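Local coordinates for phenylacetic acid degradation protein PaaI (Thermus thermophilus HB8, PDB 1WLU) that is a hot-dog-fold thioesterase that binds coenzyme A and probably hydrolyses acyl-CoA thioesters in phenylacetic acid degradation, at residues T93-V98 with T111-R116; Y44-S49 with V80-V85; D69-L74 with G104-L109; G25-D30 with A76-E81. One frame throughout, in Å; residues are numbered along the deposited sequence.

Contact 1 of 4, residues T93-V98 with T111-R116; sequences TATYRV and TGTVFR
Ala-94 and Val-114 form a hydrogen-bonded pair between two antiparallel strands, whose short axes run 157° apart. Val-114 N gives a bond of 2.8 Å to Ala-94 O. The return bond, from Ala-94 N to Val-114 O, is longer at 3.2 Å, and its donor is tilted from the carbonyl plane. Two residues on, Tyr-96 and Gly-112 make a second reciprocal pair. Thr-93, Thr-95 and Arg-97 face Phe-115, Thr-113 and Thr-111 at the non-hydrogen-bonded positions. The strands belong to the 93-102/105-116 hairpin, part of the antiparallel sheet that wraps the central helix of the hot-dog fold. On the face away from that helix, the Thr-95 and Thr-113 side chains cross obliquely. Their hydroxyls share a hydrogen bond, OG1 to OG1 2.8 Å. Both place OG1 anti to the carbonyl carbon (chi1 -61° and -67°). The second subunit packs on this face. On the helix-facing side, Val-114 CG2 rests 3.8 Å from Ala-94 CB and also sits at the edge of the Tyr-96 ring. Phe-51 of helix 40-56 touches both Val-114 and Tyr-96. At the end of the ladder, Arg-116 CG lies 3.8 Å from Thr-93 N, while its guanidinium NH1 bonds Ser-90 O.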
loop_
_atom_site.group_PDB
_atom_site.type_symbol
_atom_site.label_atom_id
_atom_site.label_comp_id
_atom_site.label_asym_id
_atom_site.label_seq_id
_atom_site.Cartn_x
_atom_site.Cartn_y
_atom_site.Cartn_z
ATOM N N THR A 93 -12.455 -12.538 1.644
ATOM C CA THR A 93 -11.123 -11.955 1.499
ATOM C C THR A 93 -10.194 -12.514 2.568
ATOM O O THR A 93 -10.645 -13.049 3.577
ATOM C CB THR A 93 -11.149 -10.413 1.642
ATOM O OG1 THR A 93 -11.713 -10.059 2.909
ATOM C CG2 THR A 93 -11.965 -9.777 0.522
ATOM N N ALA A 94 -8.892 -12.402 2.334
ATOM C CA ALA A 94 -7.894 -12.880 3.284
ATOM C C ALA A 94 -6.631 -12.052 3.089
ATOM O O ALA A 94 -6.357 -11.577 1.987
ATOM C CB ALA A 94 -7.601 -14.366 3.059
ATOM N N THR A 95 -5.866 -11.879 4.161
ATOM C CA THR A 95 -4.649 -11.084 4.106
ATOM C C THR A 95 -3.459 -11.864 4.651
ATOM O O THR A 95 -3.580 -12.595 5.638
ATOM C CB THR A 95 -4.841 -9.772 4.894
ATOM O OG1 THR A 95 -5.904 -9.022 4.292
ATOM C CG2 THR A 95 -3.565 -8.936 4.887
ATOM N N TYR A 96 -2.315 -11.698 3.992
ATOM C CA TYR A 96 -1.090 -12.392 4.364
ATOM C C TYR A 96 0.106 -11.462 4.441
ATOM O O TYR A 96 0.179 -10.465 3.722
ATOM C CB TYR A 96 -0.779 -13.491 3.336
ATOM C CG TYR A 96 -1.869 -14.522 3.223
ATOM C CD1 TYR A 96 -3.066 -14.231 2.567
ATOM C CD2 TYR A 96 -1.759 -15.744 3.882
ATOM C CE1 TYR A 96 -4.132 -15.125 2.586
ATOM C CE2 TYR A 96 -2.819 -16.646 3.908
ATOM C CZ TYR A 96 -4.002 -16.324 3.265
ATOM O OH TYR A 96 -5.079 -17.176 3.349
ATOM N N ARG A 97 1.034 -11.800 5.329
ATOM C CA ARG A 97 2.275 -11.056 5.478
ATOM C C ARG A 97 3.364 -11.978 4.952
ATOM O O ARG A 97 3.409 -13.158 5.307
ATOM C CB ARG A 97 2.569 -10.724 6.943
ATOM C CG ARG A 97 4.045 -10.393 7.178
ATOM C CD ARG A 97 4.333 -9.814 8.552
ATOM N NE ARG A 97 3.807 -10.630 9.640
ATOM C CZ ARG A 97 2.675 -10.372 10.288
ATOM N NH1 ARG A 97 1.943 -9.314 9.961
ATOM N NH2 ARG A 97 2.277 -11.173 11.268
ATOM N N VAL A 98 4.231 -11.448 4.100
ATOM C CA VAL A 98 5.310 -12.244 3.545
ATOM C C VAL A 98 6.651 -11.572 3.791
ATOM O O VAL A 98 6.920 -10.485 3.277
ATOM C CB VAL A 98 5.130 -12.460 2.024
ATOM C CG1 VAL A 98 6.212 -13.398 1.503
ATOM C CG2 VAL A 98 3.751 -13.043 1.736
ATOM N N THR A 111 2.853 -7.307 1.893
ATOM C CA THR A 111 1.562 -7.384 2.564
ATOM C C THR A 111 0.533 -7.492 1.446
ATOM O O THR A 111 0.470 -6.623 0.581
ATOM C CB THR A 111 1.289 -6.108 3.387
ATOM O OG1 THR A 111 2.419 -5.824 4.222
ATOM C CG2 THR A 111 0.056 -6.297 4.264
ATOM N N GLY A 112 -0.271 -8.549 1.448
ATOM C CA GLY A 112 -1.242 -8.696 0.379
ATOM C C GLY A 112 -2.597 -9.226 0.787
ATOM O O GLY A 112 -2.718 -9.990 1.743
ATOM N N THR A 113 -3.621 -8.804 0.053
ATOM C CA THR A 113 -4.984 -9.236 0.311
ATOM C C THR A 113 -5.557 -9.872 -0.943
ATOM O O THR A 113 -5.380 -9.359 -2.049
ATOM C CB THR A 113 -5.863 -8.048 0.729
ATOM O OG1 THR A 113 -5.421 -7.571 2.005
ATOM C CG2 THR A 113 -7.328 -8.463 0.824
ATOM N N VAL A 114 -6.231 -11.003 -0.763
ATOM C CA VAL A 114 -6.843 -11.718 -1.873
ATOM C C VAL A 114 -8.354 -11.691 -1.774
ATOM O O VAL A 114 -8.927 -11.409 -0.717
ATOM C CB VAL A 114 -6.451 -13.222 -1.907
ATOM C CG1 VAL A 114 -4.973 -13.386 -2.152
ATOM C CG2 VAL A 114 -6.868 -13.900 -0.602
ATOM N N PHE A 115 -8.988 -11.991 -2.901
ATOM C CA PHE A 115 -10.431 -12.095 -2.982
ATOM C C PHE A 115 -10.641 -13.601 -3.113
ATOM O O PHE A 115 -10.021 -14.243 -3.963
ATOM C CB PHE A 115 -10.959 -11.373 -4.224
ATOM C CG PHE A 115 -12.440 -11.521 -4.423
ATOM C CD1 PHE A 115 -12.948 -12.505 -5.265
ATOM C CD2 PHE A 115 -13.329 -10.690 -3.752
ATOM C CE1 PHE A 115 -14.324 -12.658 -5.435
ATOM C CE2 PHE A 115 -14.706 -10.834 -3.914
ATOM C CZ PHE A 115 -15.203 -11.820 -4.757
ATOM N N ARG A 116 -11.479 -14.165 -2.250
ATOM C CA ARG A 116 -11.739 -15.600 -2.283
ATOM C C ARG A 116 -12.874 -15.893 -3.253
ATOM O O ARG A 116 -13.992 -15.407 -3.081
ATOM C CB ARG A 116 -12.082 -16.096 -0.878
ATOM C CG ARG A 116 -11.034 -15.716 0.162
ATOM C CD ARG A 116 -11.373 -16.288 1.524
ATOM N NE ARG A 116 -11.235 -17.742 1.545
ATOM C CZ ARG A 116 -11.708 -18.524 2.507
ATOM N NH1 ARG A 116 -12.358 -17.996 3.537
ATOM N NH2 ARG A 116 -11.529 -19.836 2.442
#

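Contact 2 of 4, residues Y44-S49 with V80-V85; sequences YALADS and VEARAV
Val-80 meets Leu-46 tip to tip where helix 40-56 lies against strand 79-89. The short axes approach to 7.5 Å and run 35° apart. Both methyls of Val-80 touch Leu-46 CD2. The CG1 contact is 3.4 Å, tighter than usual for two carbons, and CG2 follows at 3.5 Å. Glu-81 turns its side chain away from the helix, and only its backbone comes near Leu-46 CD2. Ala-82 points back toward the helix. Leu-46 CG, anti to its own backbone N (chi1 179°), is placed 3.7 Å from Ala-82 CB. Ala-82 CB also touches Leu-46 O. Ala-47 CA lies 3.7 Å from the same Ala-82 CB. The small methyl thus sits against the helix backbone itself, and the two CA atoms of Ala-47 and Ala-82 come within 5.1 Å. Arg-83 also points away from the helix; its NE makes a weak ion pair with Glu-81 OE1. Val-98 of the next strand packs on Ala-47, Ala-82 and Ala-84. This is the central helix of the hot-dog fold seated on its sheet. No hydrogen bond crosses the contact, so it is held by close apolar packing in the buried core.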
loop_
_atom_site.group_PDB
_atom_site.type_symbol
_atom_site.label_atom_id
_atom_site.label_comp_id
_atom_site.label_asym_id
_atom_site.label_seq_id
_atom_site.Cartn_x
_atom_site.Cartn_y
_atom_site.Cartn_z
ATOM N N TYR A 44 9.583 -9.358 -5.850
ATOM C CA TYR A 44 8.135 -9.346 -5.707
ATOM C C TYR A 44 7.555 -10.681 -6.171
ATOM O O TYR A 44 6.681 -11.241 -5.513
ATOM C CB TYR A 44 7.516 -8.199 -6.511
ATOM C CG TYR A 44 6.004 -8.136 -6.419
ATOM C CD1 TYR A 44 5.198 -8.942 -7.227
ATOM C CD2 TYR A 44 5.381 -7.278 -5.516
ATOM C CE1 TYR A 44 3.807 -8.892 -7.136
ATOM C CE2 TYR A 44 3.997 -7.221 -5.414
ATOM C CZ TYR A 44 3.216 -8.025 -6.226
ATOM O OH TYR A 44 1.844 -7.949 -6.128
ATOM N N ALA A 45 8.043 -11.195 -7.299
ATOM C CA ALA A 45 7.547 -12.468 -7.814
ATOM C C ALA A 45 7.733 -13.568 -6.774
ATOM O O ALA A 45 6.872 -14.434 -6.609
ATOM C CB ALA A 45 8.276 -12.833 -9.101
ATOM N N LEU A 46 8.863 -13.530 -6.078
ATOM C CA LEU A 46 9.157 -14.510 -5.041
ATOM C C LEU A 46 8.122 -14.408 -3.922
ATOM O O LEU A 46 7.518 -15.405 -3.526
ATOM C CB LEU A 46 10.557 -14.263 -4.476
ATOM C CG LEU A 46 11.017 -15.184 -3.346
ATOM C CD1 LEU A 46 11.279 -16.580 -3.898
ATOM C CD2 LEU A 46 12.281 -14.623 -2.719
ATOM N N ALA A 47 7.913 -13.196 -3.418
ATOM C CA ALA A 47 6.951 -12.982 -2.342
ATOM C C ALA A 47 5.537 -13.319 -2.791
ATOM O O ALA A 47 4.782 -13.966 -2.064
ATOM C CB ALA A 47 7.019 -11.536 -1.866
ATOM N N ASP A 48 5.184 -12.879 -3.994
ATOM C CA ASP A 48 3.860 -13.123 -4.545
ATOM C C ASP A 48 3.583 -14.614 -4.696
ATOM O O ASP A 48 2.450 -15.061 -4.517
ATOM C CB ASP A 48 3.727 -12.437 -5.905
ATOM C CG ASP A 48 2.326 -12.518 -6.456
ATOM O OD1 ASP A 48 1.416 -11.935 -5.836
ATOM O OD2 ASP A 48 2.131 -13.167 -7.502
ATOM N N SER A 49 4.615 -15.380 -5.030
ATOM C CA SER A 49 4.452 -16.822 -5.191
ATOM C C SER A 49 4.126 -17.485 -3.851
ATOM O O SER A 49 3.265 -18.363 -3.787
ATOM C CB SER A 49 5.715 -17.435 -5.801
ATOM O OG SER A 49 5.914 -16.962 -7.125
ATOM N N VAL A 80 17.565 -16.345 -1.378
ATOM C CA VAL A 80 16.484 -15.612 -0.738
ATOM C C VAL A 80 15.240 -16.474 -0.545
ATOM O O VAL A 80 14.977 -17.390 -1.324
ATOM C CB VAL A 80 16.144 -14.354 -1.575
ATOM C CG1 VAL A 80 15.694 -14.766 -2.964
ATOM C CG2 VAL A 80 15.091 -13.514 -0.876
ATOM N N GLU A 81 14.488 -16.172 0.509
ATOM C CA GLU A 81 13.264 -16.893 0.843
ATOM C C GLU A 81 12.126 -15.921 1.111
ATOM O O GLU A 81 12.352 -14.805 1.579
ATOM C CB GLU A 81 13.461 -17.726 2.113
ATOM C CG GLU A 81 14.235 -19.013 1.957
ATOM C CD GLU A 81 14.495 -19.671 3.300
ATOM O OE1 GLU A 81 13.715 -19.424 4.248
ATOM O OE2 GLU A 81 15.474 -20.438 3.407
ATOM N N ALA A 82 10.907 -16.354 0.815
ATOM C CA ALA A 82 9.715 -15.554 1.078
ATOM C C ALA A 82 8.843 -16.423 1.981
ATOM O O ALA A 82 8.413 -17.512 1.588
ATOM C CB ALA A 82 8.990 -15.224 -0.212
ATOM N N ARG A 83 8.610 -15.943 3.198
ATOM C CA ARG A 83 7.826 -16.664 4.194
ATOM C C ARG A 83 6.462 -16.018 4.380
ATOM O O ARG A 83 6.357 -14.925 4.939
ATOM C CB ARG A 83 8.590 -16.675 5.518
ATOM C CG ARG A 83 10.011 -17.194 5.372
ATOM C CD ARG A 83 10.855 -16.871 6.584
ATOM N NE ARG A 83 12.218 -17.374 6.432
ATOM C CZ ARG A 83 13.185 -17.178 7.320
ATOM N NH1 ARG A 83 12.940 -16.488 8.425
ATOM N NH2 ARG A 83 14.395 -17.682 7.107
ATOM N N ALA A 84 5.421 -16.704 3.917
ATOM C CA ALA A 84 4.059 -16.191 4.003
ATOM C C ALA A 84 3.276 -16.768 5.172
ATOM O O ALA A 84 3.261 -17.981 5.384
ATOM C CB ALA A 84 3.319 -16.474 2.696
ATOM N N VAL A 85 2.637 -15.884 5.930
ATOM C CA VAL A 85 1.816 -16.284 7.065
ATOM C C VAL A 85 0.475 -15.567 6.956
ATOM O O VAL A 85 0.389 -14.454 6.437
ATOM C CB VAL A 85 2.473 -15.927 8.419
ATOM C CG1 VAL A 85 3.815 -16.626 8.547
ATOM C CG2 VAL A 85 2.631 -14.423 8.553
#

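Contact 3 of 4, residues D69-L74 with G104-L109; sequences DYFRPL and GKLVAL
Tyr-70 and Phe-71, two CoA-binding residues, stand where strand 61-70 leaves its antiparallel pairing with strand 105-116. Asp-69 and Leu-109 are a hydrogen-bonded pair, with Asp-69 N to Leu-109 O at 2.8 Å and Leu-109 N to Asp-69 O at 2.9 Å. Tyr-70 and Ala-108 form the next, non-hydrogen-bonded pair. The ladder then gives way to a fork. Val-107 O accepts from both Phe-71 N and Arg-72 N, which reach it from the same face of its carbonyl plane. Phe-71 N lies 2.8 Å from Val-107 O and Arg-72 N 3.2 Å from it. Phe-71 CG, anti to the carbonyl carbon (chi1 -50°), starts the ring near Val-107 O. The ring has Asp-69 O over the centre of one face, and Leu-106 O lies at its edge. Phe-71 CE2 also touches Leu-106 CD2 at 3.7 Å and Leu-109 CB at 3.8 Å. The Phe-71 and Leu-109 side chains lie side by side, pointing the same way. Beyond them, Arg-72 NE lies 3.7 Å from Lys-105 CB. The two like charges come close, which probably costs some electrostatic energy. Leu-74 and Val-107 meet tip to tip. A water bridges Asp-69 OD2 and Leu-109 O, and Asp-69 OD1 bonds Ser-65 OG of the fourth subunit. Through Asp-69 the sheet runs on into that subunit, while Phe-71 packs on Thr-95 of the second. Val-107 and Ala-108 both face Val-100 on the neighbouring strand, the signature of a classic beta bulge.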
loop_
_atom_site.group_PDB
_atom_site.type_symbol
_atom_site.label_atom_id
_atom_site.label_comp_id
_atom_site.label_asym_id
_atom_site.label_seq_id
_atom_site.Cartn_x
_atom_site.Cartn_y
_atom_site.Cartn_z
ATOM N N ASP A 69 7.591 -3.490 0.434
ATOM C CA ASP A 69 8.505 -2.526 1.038
ATOM C C ASP A 69 9.909 -3.115 0.957
ATOM O O ASP A 69 10.165 -4.197 1.479
ATOM C CB ASP A 69 8.110 -2.259 2.494
ATOM C CG ASP A 69 6.796 -1.507 2.611
ATOM O OD1 ASP A 69 6.661 -0.444 1.968
ATOM O OD2 ASP A 69 5.900 -1.968 3.350
ATOM N N TYR A 70 10.806 -2.396 0.290
ATOM C CA TYR A 70 12.185 -2.845 0.089
ATOM C C TYR A 70 13.142 -2.244 1.108
ATOM O O TYR A 70 13.172 -1.026 1.289
ATOM C CB TYR A 70 12.636 -2.458 -1.319
ATOM C CG TYR A 70 11.831 -3.104 -2.422
ATOM C CD1 TYR A 70 12.207 -4.330 -2.963
ATOM C CD2 TYR A 70 10.691 -2.484 -2.930
ATOM C CE1 TYR A 70 11.473 -4.923 -3.986
ATOM C CE2 TYR A 70 9.948 -3.068 -3.950
ATOM C CZ TYR A 70 10.347 -4.287 -4.473
ATOM O OH TYR A 70 9.632 -4.870 -5.491
ATOM N N PHE A 71 13.941 -3.094 1.755
ATOM C CA PHE A 71 14.879 -2.613 2.772
ATOM C C PHE A 71 16.355 -2.740 2.420
ATOM O O PHE A 71 17.148 -1.858 2.751
ATOM C CB PHE A 71 14.654 -3.338 4.104
ATOM C CG PHE A 71 13.225 -3.352 4.562
ATOM C CD1 PHE A 71 12.464 -2.187 4.564
ATOM C CD2 PHE A 71 12.643 -4.533 5.006
ATOM C CE1 PHE A 71 11.140 -2.199 5.004
ATOM C CE2 PHE A 71 11.322 -4.555 5.447
ATOM C CZ PHE A 71 10.570 -3.387 5.446
ATOM N N ARG A 72 16.725 -3.841 1.772
ATOM C CA ARG A 72 18.123 -4.080 1.429
ATOM C C ARG A 72 18.264 -4.666 0.031
ATOM O O ARG A 72 17.479 -5.519 -0.371
ATOM C CB ARG A 72 18.738 -5.059 2.437
ATOM C CG ARG A 72 18.465 -4.715 3.900
ATOM C CD ARG A 72 18.709 -5.918 4.808
ATOM N NE ARG A 72 20.117 -6.304 4.871
ATOM C CZ ARG A 72 21.044 -5.643 5.555
ATOM N NH1 ARG A 72 20.719 -4.556 6.242
ATOM N NH2 ARG A 72 22.301 -6.068 5.552
ATOM N N PRO A 73 19.269 -4.211 -0.731
ATOM C CA PRO A 73 19.476 -4.731 -2.084
ATOM C C PRO A 73 20.183 -6.084 -2.031
ATOM O O PRO A 73 20.853 -6.403 -1.047
ATOM C CB PRO A 73 20.343 -3.657 -2.730
ATOM C CG PRO A 73 21.194 -3.210 -1.582
ATOM C CD PRO A 73 20.183 -3.089 -0.455
ATOM N N LEU A 74 20.017 -6.881 -3.081
ATOM C CA LEU A 74 20.662 -8.189 -3.159
ATOM C C LEU A 74 21.418 -8.317 -4.472
ATOM O O LEU A 74 20.982 -7.809 -5.505
ATOM C CB LEU A 74 19.632 -9.316 -3.059
ATOM C CG LEU A 74 18.952 -9.535 -1.707
ATOM C CD1 LEU A 74 17.996 -10.708 -1.820
ATOM C CD2 LEU A 74 20.000 -9.803 -0.629
ATOM N N GLY A 104 19.501 -14.490 6.955
ATOM C CA GLY A 104 19.026 -13.994 8.235
ATOM C C GLY A 104 18.621 -12.532 8.314
ATOM O O GLY A 104 18.280 -12.046 9.391
ATOM N N LYS A 105 18.651 -11.828 7.188
ATOM C CA LYS A 105 18.280 -10.415 7.174
ATOM C C LYS A 105 16.959 -10.197 6.444
ATOM O O LYS A 105 16.691 -10.845 5.434
ATOM C CB LYS A 105 19.372 -9.591 6.488
ATOM C CG LYS A 105 20.748 -9.703 7.133
ATOM C CD LYS A 105 20.751 -9.142 8.545
ATOM C CE LYS A 105 22.137 -9.227 9.167
ATOM N NZ LYS A 105 23.145 -8.471 8.374
ATOM N N LEU A 106 16.137 -9.285 6.958
ATOM C CA LEU A 106 14.856 -8.980 6.323
ATOM C C LEU A 106 15.127 -8.015 5.173
ATOM O O LEU A 106 15.397 -6.831 5.382
ATOM C CB LEU A 106 13.888 -8.348 7.324
ATOM C CG LEU A 106 12.464 -8.099 6.810
ATOM C CD1 LEU A 106 11.778 -9.425 6.495
ATOM C CD2 LEU A 106 11.673 -7.337 7.861
ATOM N N VAL A 107 15.052 -8.545 3.959
ATOM C CA VAL A 107 15.308 -7.792 2.735
ATOM C C VAL A 107 14.110 -6.965 2.274
ATOM O O VAL A 107 14.274 -5.888 1.695
ATOM C CB VAL A 107 15.721 -8.764 1.599
ATOM C CG1 VAL A 107 15.867 -8.020 0.281
ATOM C CG2 VAL A 107 17.029 -9.452 1.964
ATOM N N ALA A 108 12.909 -7.472 2.529
ATOM C CA ALA A 108 11.688 -6.781 2.127
ATOM C C ALA A 108 10.493 -7.342 2.875
ATOM O O ALA A 108 10.555 -8.436 3.437
ATOM C CB ALA A 108 11.473 -6.928 0.618
ATOM N N LEU A 109 9.409 -6.574 2.881
ATOM C CA LEU A 109 8.171 -6.976 3.536
ATOM C C LEU A 109 7.036 -6.812 2.536
ATOM O O LEU A 109 6.852 -5.739 1.960
ATOM C CB LEU A 109 7.895 -6.100 4.760
ATOM C CG LEU A 109 6.570 -6.383 5.477
ATOM C CD1 LEU A 109 6.622 -7.759 6.121
ATOM C CD2 LEU A 109 6.315 -5.314 6.530
HETATM O O HOH W 1 4.476 -4.406 2.993
#

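Contact 4 of 4, residues G25-D30 with A76-E81; sequences GEVRAD and AGARVE
Gly-25 and Val-80 exchange two backbone hydrogen bonds as an antiparallel pair. Gly-25 N reaches Val-80 O, and Val-80 N reaches Gly-25 O, both at 2.9 Å. Glu-26 and Arg-79 follow as a non-hydrogen-bonded pair. Past the strand ends the bonding continues into the loops. Val-27 N donates to Ala-78 O at 2.9 Å, and Gly-77 N donates to Val-27 O at 2.7 Å with an almost straight angle of 174°. Both backbone polar atoms of Val-27 are therefore satisfied across the contact. Ala-78 O also receives a CA-H contact from Glu-26. Gly-77 adopts a positive phi of 96°, where a side chain would jam against the preceding carbonyl O. The Glu-26 carboxylate lies over one face of the Arg-79 guanidinium, the two planes 80° apart. Their attraction is one of charge alone, since no N-H of Arg-79 points at Glu-26 OE1, whose exact place is doubtful. Val-27 CG2 lies 4.1 Å from Ala-78 CB, and Phe-42 of helix 40-56 touches Val-27. Arg-28 turns away and pairs with Asp-30. Arg-79 O is taken by Ser-102 OG. The arrangement is that of neighbouring antiparallel strands, 20-26 and 79-89, in the hot-dog sheet.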
loop_
_atom_site.group_PDB
_atom_site.type_symbol
_atom_site.label_atom_id
_atom_site.label_comp_id
_atom_site.label_asym_id
_atom_site.label_seq_id
_atom_site.Cartn_x
_atom_site.Cartn_y
_atom_site.Cartn_z
ATOM N N GLY A 25 14.567 -19.055 -3.687
ATOM C CA GLY A 25 15.193 -18.929 -4.985
ATOM C C GLY A 25 16.577 -18.339 -4.836
ATOM O O GLY A 25 17.000 -17.992 -3.735
ATOM N N GLU A 26 17.293 -18.247 -5.946
ATOM C CA GLU A 26 18.625 -17.669 -5.937
ATOM C C GLU A 26 18.626 -16.581 -6.995
ATOM O O GLU A 26 18.044 -16.754 -8.065
ATOM C CB GLU A 26 19.682 -18.724 -6.278
ATOM C CG GLU A 26 21.113 -18.206 -6.167
ATOM C CD GLU A 26 22.152 -19.261 -6.495
ATOM O OE1 GLU A 26 22.097 -20.356 -5.899
ATOM O OE2 GLU A 26 23.029 -18.993 -7.343
ATOM N N VAL A 27 19.255 -15.454 -6.688
ATOM C CA VAL A 27 19.327 -14.361 -7.645
ATOM C C VAL A 27 20.337 -14.744 -8.721
ATOM O O VAL A 27 21.525 -14.897 -8.440
ATOM C CB VAL A 27 19.775 -13.048 -6.968
ATOM C CG1 VAL A 27 19.856 -11.932 -8.001
ATOM C CG2 VAL A 27 18.796 -12.672 -5.862
ATOM N N ARG A 28 19.851 -14.923 -9.944
ATOM C CA ARG A 28 20.711 -15.287 -11.063
ATOM C C ARG A 28 21.056 -14.041 -11.867
ATOM O O ARG A 28 20.518 -12.960 -11.625
ATOM C CB ARG A 28 20.009 -16.305 -11.965
ATOM C CG ARG A 28 19.580 -17.575 -11.248
ATOM C CD ARG A 28 18.878 -18.546 -12.189
ATOM N NE ARG A 28 17.779 -17.915 -12.914
ATOM C CZ ARG A 28 16.770 -18.577 -13.473
ATOM N NH1 ARG A 28 16.715 -19.900 -13.388
ATOM N NH2 ARG A 28 15.814 -17.917 -14.115
ATOM N N ALA A 29 21.956 -14.200 -12.831
ATOM C CA ALA A 29 22.378 -13.089 -13.672
ATOM C C ALA A 29 21.204 -12.446 -14.407
ATOM O O ALA A 29 21.161 -11.225 -14.570
ATOM C CB ALA A 29 23.421 -13.570 -14.676
ATOM N N ASP A 30 20.255 -13.266 -14.847
ATOM C CA ASP A 30 19.095 -12.769 -15.580
ATOM C C ASP A 30 18.043 -12.111 -14.691
ATOM O O ASP A 30 17.026 -11.637 -15.188
ATOM C CB ASP A 30 18.452 -13.910 -16.380
ATOM C CG ASP A 30 17.960 -15.044 -15.498
ATOM O OD1 ASP A 30 18.756 -15.563 -14.690
ATOM O OD2 ASP A 30 16.774 -15.423 -15.618
ATOM N N ALA A 76 23.828 -10.823 -7.336
ATOM C CA ALA A 76 23.797 -12.142 -7.948
ATOM C C ALA A 76 24.366 -13.176 -6.984
ATOM O O ALA A 76 25.360 -12.921 -6.301
ATOM C CB ALA A 76 24.602 -12.137 -9.242
ATOM N N GLY A 77 23.723 -14.337 -6.927
ATOM C CA GLY A 77 24.182 -15.399 -6.051
ATOM C C GLY A 77 23.486 -15.459 -4.705
ATOM O O GLY A 77 23.569 -16.466 -4.004
ATOM N N ALA A 78 22.797 -14.386 -4.336
ATOM C CA ALA A 78 22.104 -14.355 -3.056
ATOM C C ALA A 78 20.971 -15.372 -2.993
ATOM O O ALA A 78 20.186 -15.504 -3.934
ATOM C CB ALA A 78 21.556 -12.958 -2.791
ATOM N N ARG A 79 20.913 -16.098 -1.882
ATOM C CA ARG A 79 19.863 -17.080 -1.643
ATOM C C ARG A 79 18.792 -16.314 -0.879
ATOM O O ARG A 79 19.078 -15.701 0.152
ATOM C CB ARG A 79 20.388 -18.233 -0.782
ATOM C CG ARG A 79 21.368 -19.162 -1.486
ATOM C CD ARG A 79 20.664 -20.015 -2.532
ATOM N NE ARG A 79 21.531 -21.067 -3.055
ATOM C CZ ARG A 79 21.142 -21.996 -3.923
ATOM N NH1 ARG A 79 19.894 -22.008 -4.372
ATOM N NH2 ARG A 79 22.001 -22.917 -4.342
ATOM N N VAL A 80 17.565 -16.345 -1.378
ATOM C CA VAL A 80 16.484 -15.612 -0.738
ATOM C C VAL A 80 15.240 -16.474 -0.545
ATOM O O VAL A 80 14.977 -17.390 -1.324
ATOM C CB VAL A 80 16.144 -14.354 -1.575
ATOM C CG1 VAL A 80 15.694 -14.766 -2.964
ATOM C CG2 VAL A 80 15.091 -13.514 -0.876
ATOM N N GLU A 81 14.488 -16.172 0.509
ATOM C CA GLU A 81 13.264 -16.893 0.843
ATOM C C GLU A 81 12.126 -15.921 1.111
ATOM O O GLU A 81 12.352 -14.805 1.579
ATOM C CB GLU A 81 13.461 -17.726 2.113
ATOM C CG GLU A 81 14.235 -19.013 1.957
ATOM C CD GLU A 81 14.495 -19.671 3.300
ATOM O OE1 GLU A 81 13.715 -19.424 4.248
ATOM O OE2 GLU A 81 15.474 -20.438 3.407
#

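Overall arrangement
All four contacts involve one antiparallel sheet. Contact 4 joins strands 20-26 and 79-89, contact 1 joins 93-102 and 105-116, and contact 3 joins 105-116 and 61-70. Contact 2 sets the central helix on strand 79-89, near the chain's centre. Its own centre is about 13 Å from those of contacts 1 and 4 and about 11 Å from that of contact 3. Arg-97 O lies 2.9 Å from Val-85 N, probably a hydrogen bond linking contacts 1 and 2, while Leu-74 of contact 3 touches Val-80, shared by contacts 2 and 4. Contact 3 holds CoA-binding Tyr-70 and Phe-71. In contact 1, the Phe-115 side chain lies about 3 Å, nearest atoms, from that of CoA-binding Arg-92, though this chain has no CoA bound.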